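Local coordinates for protein regulator of nonsense transcripts 2 (Homo sapiens, PDB 4CEK) that acts in nonsense-mediated mRNA decay, probably as a helical scaffold for other decay factors, and carries three MIF4G domains, of which this is the second, at residues 248-253 / 295-300; 255-260 / 276-281. All coordinates share one frame; numbering follows the deposited sequence.

Contact 1: residues 248-253 / 295-300; sequences HHIEMA and VTMVEN
Ile-250 and Glu-251 on helix 247-266 meet Val-298 and Met-297 on helix 292-305. The helices run nearly the same way, with an angle of 22° between the segments and their axes 9.9 Å apart. The Ile-250/Val-298 pair is buried, and a single methyl pair makes it. Ile-250 CG2 meets Val-298 CG2 at 3.7 Å, and the two side chains cross at about a right angle. Ile-250 CG2 stands anti to the backbone N, which turns it to the facing helix.

The other part is more open. Met-297 and Glu-251 are both partly exposed, but they meet over more atoms. Met-297 reaches over with CG anti to its backbone N (chi1 -152°). Met-297 SD lies 3.7 Å from Glu-251 CG. The side chains cross at a slant, and the bend at chi3 puts Met-297 CE 4.0 Å from Glu-251 OE1. The glutamate thus offers its aliphatic stem to the sulfur, while OE2 is hydrogen-bonded to the Tyr-294 hydroxyl. With an alanine in place of Glu-251, the Tyr-294 hydroxyl would probably lose its carboxylate partner, and the Met-297 end would be freer to turn.

Ile-250 also packs on Phe-245 and Leu-290 in the loops, and Val-298 on Met-281 of helix 268-287. Behind the contact, Met-252 points away from helix 292-305 and rests on helices 210-225 and 231-243.

Contact 2: residues 255-260 / 276-281; sequences TLLETC and VLLEQM
Two successive helices, 247-266 and 268-287, form an antiparallel helical hairpin, and Leu-257 of the first helix reaches Met-281 and Leu-278 of the second. The backbones stand well apart here. The nearest CA atoms, those of Leu-257 and Leu-278, are 9.4 Å from each other, so only side-chain ends meet.

One methyl does the touching from the first helix. Leu-257 CD1 lies 3.5 Å from Met-281 SD and 3.8 Å from Met-281 CE. The two side chains reach toward each other tip to tip. The methionine chain is extended as far as the sulfur and then bends (chi3 58°), which brings CE as well as SD against the leucine methyl. Leu-257 CD1 is also 4.1 Å from Leu-278 CD2, a looser touch. All three residues are buried, and the contact is purely apolar.

Thr-259 OG1 bonds within its own helix. It gives a hydrogen bond of 2.8 Å to Thr-255 O, and it approaches from above the carbonyl plane, 38° out of it. The same oxygen also accepts the backbone N of Thr-259. The Thr-259 hydroxyl is thereby paired with the chain one turn back, while Thr-259 O is hydrogen-bonded to Lys-225 of helix 210-225.

Neighbouring helices close round the apolar group. Leu-238 packs on Leu-257, and Leu-242 on Met-281. Cys-305 touches Leu-257 and Leu-278. Apolar packing between paired antiparallel helices is typical of the all-helical, HEAT-like MIF4G fold.

From the N terminus, helix 247-266 comes first and serves both contacts. Residues 248-253 enter contact 1, and 255-260 follow after a single residue in contact 2. The chain then turns into helix 268-287, where residues 276-281 close the shorter loop of contact 2. It turns again into helix 292-305, where 295-300 close the longer loop of contact 1. Contact 2 is therefore nested within contact 1, and the loops do not cross. The centres are 9 Å apart, and Val-298 CG1 packs 3.7 Å from Met-281 O. Together they tie the last three helices of the chain into one bundle.

Contact 1: residues 248-253 / 295-300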
# COMPACT_ATOMS: atom_id res chain seq x y z
N HIS A 248 8.80 -12.15 12.80
CA HIS A 248 7.97 -11.65 11.69
C HIS A 248 7.80 -10.14 11.76
O HIS A 248 7.81 -9.48 10.74
CB HIS A 248 6.65 -12.42 11.56
CG HIS A 248 6.76 -13.70 10.71
ND1 HIS A 248 5.67 -14.35 10.20
CD2 HIS A 248 7.88 -14.43 10.27
CE1 HIS A 248 6.08 -15.43 9.50
NE2 HIS A 248 7.42 -15.48 9.53
N HIS A 249 7.75 -9.57 12.95
CA HIS A 249 7.57 -8.14 13.07
C HIS A 249 8.75 -7.31 12.63
O HIS A 249 8.57 -6.14 12.21
CB HIS A 249 7.20 -7.76 14.49
CG HIS A 249 5.90 -8.36 14.95
ND1 HIS A 249 5.42 -8.18 16.20
CD2 HIS A 249 4.99 -9.17 14.28
CE1 HIS A 249 4.26 -8.85 16.32
NE2 HIS A 249 3.99 -9.46 15.14
N ILE A 250 9.96 -7.88 12.79
CA ILE A 250 11.21 -7.24 12.39
C ILE A 250 11.21 -7.16 10.88
O ILE A 250 11.53 -6.10 10.34
CB ILE A 250 12.48 -8.01 12.88
CG1 ILE A 250 12.70 -7.91 14.40
CG2 ILE A 250 13.73 -7.44 12.24
CD1 ILE A 250 13.60 -9.01 14.97
N GLU A 251 10.83 -8.25 10.18
CA GLU A 251 10.84 -8.21 8.71
C GLU A 251 9.80 -7.26 8.14
O GLU A 251 10.09 -6.47 7.23
CB GLU A 251 10.66 -9.56 8.08
CG GLU A 251 11.41 -10.68 8.74
CD GLU A 251 11.51 -11.91 7.87
OE1 GLU A 251 11.70 -11.74 6.62
OE2 GLU A 251 11.39 -13.04 8.45
N MET A 252 8.58 -7.33 8.66
CA MET A 252 7.51 -6.39 8.26
C MET A 252 8.01 -4.97 8.42
O MET A 252 7.84 -4.14 7.54
CB MET A 252 6.24 -6.61 9.08
CG MET A 252 5.57 -7.98 8.87
SD MET A 252 4.17 -8.24 10.00
CE MET A 252 3.14 -6.88 9.47
N ALA A 253 8.64 -4.69 9.56
CA ALA A 253 9.23 -3.38 9.83
C ALA A 253 10.24 -2.92 8.78
O ALA A 253 10.24 -1.73 8.40
CB ALA A 253 9.93 -3.38 11.18
N VAL A 295 19.79 -9.04 13.10
CA VAL A 295 20.66 -7.94 13.46
C VAL A 295 21.07 -7.20 12.17
O VAL A 295 20.98 -5.97 12.07
CB VAL A 295 21.88 -8.43 14.31
CG1 VAL A 295 22.84 -7.28 14.61
CG2 VAL A 295 21.37 -9.05 15.61
N THR A 296 21.42 -7.98 11.16
CA THR A 296 21.88 -7.47 9.88
C THR A 296 20.72 -6.81 9.09
O THR A 296 20.88 -5.68 8.55
CB THR A 296 22.51 -8.65 9.08
OG1 THR A 296 23.64 -9.16 9.82
CG2 THR A 296 22.88 -8.24 7.71
N MET A 297 19.56 -7.48 9.05
CA MET A 297 18.30 -6.87 8.53
C MET A 297 17.99 -5.48 9.11
O MET A 297 17.85 -4.52 8.37
CB MET A 297 17.11 -7.79 8.79
CG MET A 297 15.95 -7.67 7.80
SD MET A 297 14.59 -8.82 8.19
CE MET A 297 15.31 -10.38 7.67
N VAL A 298 17.93 -5.34 10.42
CA VAL A 298 17.69 -4.05 11.04
C VAL A 298 18.75 -3.00 10.61
O VAL A 298 18.41 -1.87 10.24
CB VAL A 298 17.67 -4.18 12.59
CG1 VAL A 298 17.58 -2.80 13.26
CG2 VAL A 298 16.52 -5.11 13.06
N GLU A 299 20.03 -3.38 10.67
CA GLU A 299 21.12 -2.49 10.20
C GLU A 299 20.91 -1.99 8.78
O GLU A 299 21.00 -0.80 8.51
CB GLU A 299 22.48 -3.21 10.30
CG GLU A 299 22.89 -3.37 11.75
CD GLU A 299 24.00 -4.37 11.99
OE1 GLU A 299 24.43 -5.05 11.06
OE2 GLU A 299 24.46 -4.46 13.13
N ASN A 300 20.61 -2.91 7.88
CA ASN A 300 20.41 -2.55 6.49
C ASN A 300 19.24 -1.57 6.27
O ASN A 300 19.40 -0.57 5.56
CB ASN A 300 20.30 -3.80 5.65
CG ASN A 300 21.64 -4.50 5.50
OD1 ASN A 300 22.70 -3.93 5.86
ND2 ASN A 300 21.61 -5.74 5.00

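Contact 2: residues 255-260 / 276-281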
# COMPACT_ATOMS: atom_id res chain seq x y z
N THR A 255 10.76 -4.24 5.69
CA THR A 255 9.99 -4.01 4.44
C THR A 255 9.30 -2.64 4.43
O THR A 255 9.42 -1.87 3.46
CB THR A 255 8.95 -5.07 4.22
OG1 THR A 255 9.55 -6.36 4.40
CG2 THR A 255 8.36 -4.93 2.81
N LEU A 256 8.63 -2.29 5.53
CA LEU A 256 7.95 -1.00 5.59
C LEU A 256 8.95 0.10 5.36
O LEU A 256 8.71 1.01 4.54
CB LEU A 256 7.23 -0.78 6.94
CG LEU A 256 6.40 0.51 7.14
CD1 LEU A 256 5.36 0.61 6.03
CD2 LEU A 256 5.71 0.48 8.49
N LEU A 257 10.09 0.05 6.07
CA LEU A 257 11.09 1.14 5.96
C LEU A 257 11.80 1.21 4.58
O LEU A 257 12.12 2.28 4.10
CB LEU A 257 12.12 1.06 7.10
CG LEU A 257 11.59 1.29 8.52
CD1 LEU A 257 12.54 0.73 9.61
CD2 LEU A 257 11.36 2.77 8.66
N GLU A 258 12.01 0.07 3.94
CA GLU A 258 12.51 0.06 2.57
C GLU A 258 11.54 0.74 1.59
O GLU A 258 11.95 1.36 0.61
CB GLU A 258 12.73 -1.36 2.07
CG GLU A 258 13.95 -2.12 2.57
CD GLU A 258 13.97 -3.53 1.98
OE1 GLU A 258 13.65 -3.66 0.76
OE2 GLU A 258 14.25 -4.52 2.72
N THR A 259 10.24 0.59 1.85
CA THR A 259 9.22 1.10 0.95
C THR A 259 9.06 2.60 1.18
O THR A 259 9.00 3.33 0.23
CB THR A 259 7.88 0.32 1.13
OG1 THR A 259 8.11 -1.10 1.05
CG2 THR A 259 6.85 0.72 0.05
N CYS A 260 8.97 3.09 2.42
CA CYS A 260 8.67 4.53 2.66
C CYS A 260 9.46 5.20 3.76
O CYS A 260 9.18 6.35 4.07
CB CYS A 260 7.19 4.74 2.99
SG CYS A 260 6.60 4.06 4.58
N VAL A 276 13.82 8.96 15.92
CA VAL A 276 13.74 8.35 17.24
C VAL A 276 13.51 6.85 17.09
O VAL A 276 14.18 6.05 17.75
CB VAL A 276 12.64 8.98 18.14
CG1 VAL A 276 12.49 8.17 19.41
CG2 VAL A 276 12.99 10.40 18.48
N LEU A 277 12.58 6.47 16.22
CA LEU A 277 12.20 5.06 16.09
C LEU A 277 13.32 4.25 15.44
O LEU A 277 13.50 3.07 15.76
CB LEU A 277 10.87 4.91 15.31
CG LEU A 277 9.56 5.39 16.01
CD1 LEU A 277 8.32 5.33 15.11
CD2 LEU A 277 9.28 4.65 17.31
N LEU A 278 14.04 4.86 14.50
CA LEU A 278 15.20 4.21 13.84
C LEU A 278 16.28 3.89 14.86
O LEU A 278 16.83 2.78 14.86
CB LEU A 278 15.79 5.09 12.74
CG LEU A 278 14.97 5.22 11.48
CD1 LEU A 278 15.59 6.28 10.54
CD2 LEU A 278 14.80 3.88 10.82
N GLU A 279 16.53 4.85 15.76
CA GLU A 279 17.50 4.67 16.85
C GLU A 279 17.02 3.67 17.87
O GLU A 279 17.83 2.93 18.41
CB GLU A 279 17.86 5.99 17.56
CG GLU A 279 18.50 7.05 16.67
CD GLU A 279 19.88 6.67 16.10
OE1 GLU A 279 20.71 6.05 16.81
OE2 GLU A 279 20.14 7.03 14.92
N GLN A 280 15.71 3.59 18.13
CA GLN A 280 15.24 2.51 19.03
C GLN A 280 15.41 1.12 18.44
O GLN A 280 15.59 0.15 19.19
CB GLN A 280 13.77 2.66 19.38
CG GLN A 280 13.44 3.85 20.27
CD GLN A 280 11.93 4.00 20.47
OE1 GLN A 280 11.17 3.03 20.31
NE2 GLN A 280 11.49 5.21 20.80
N MET A 281 15.30 0.99 17.12
CA MET A 281 15.53 -0.33 16.47
C MET A 281 16.99 -0.73 16.58
O MET A 281 17.26 -1.87 16.86
CB MET A 281 15.19 -0.31 15.01
CG MET A 281 13.74 -0.12 14.71
SD MET A 281 13.46 0.00 12.92
CE MET A 281 14.10 -1.54 12.27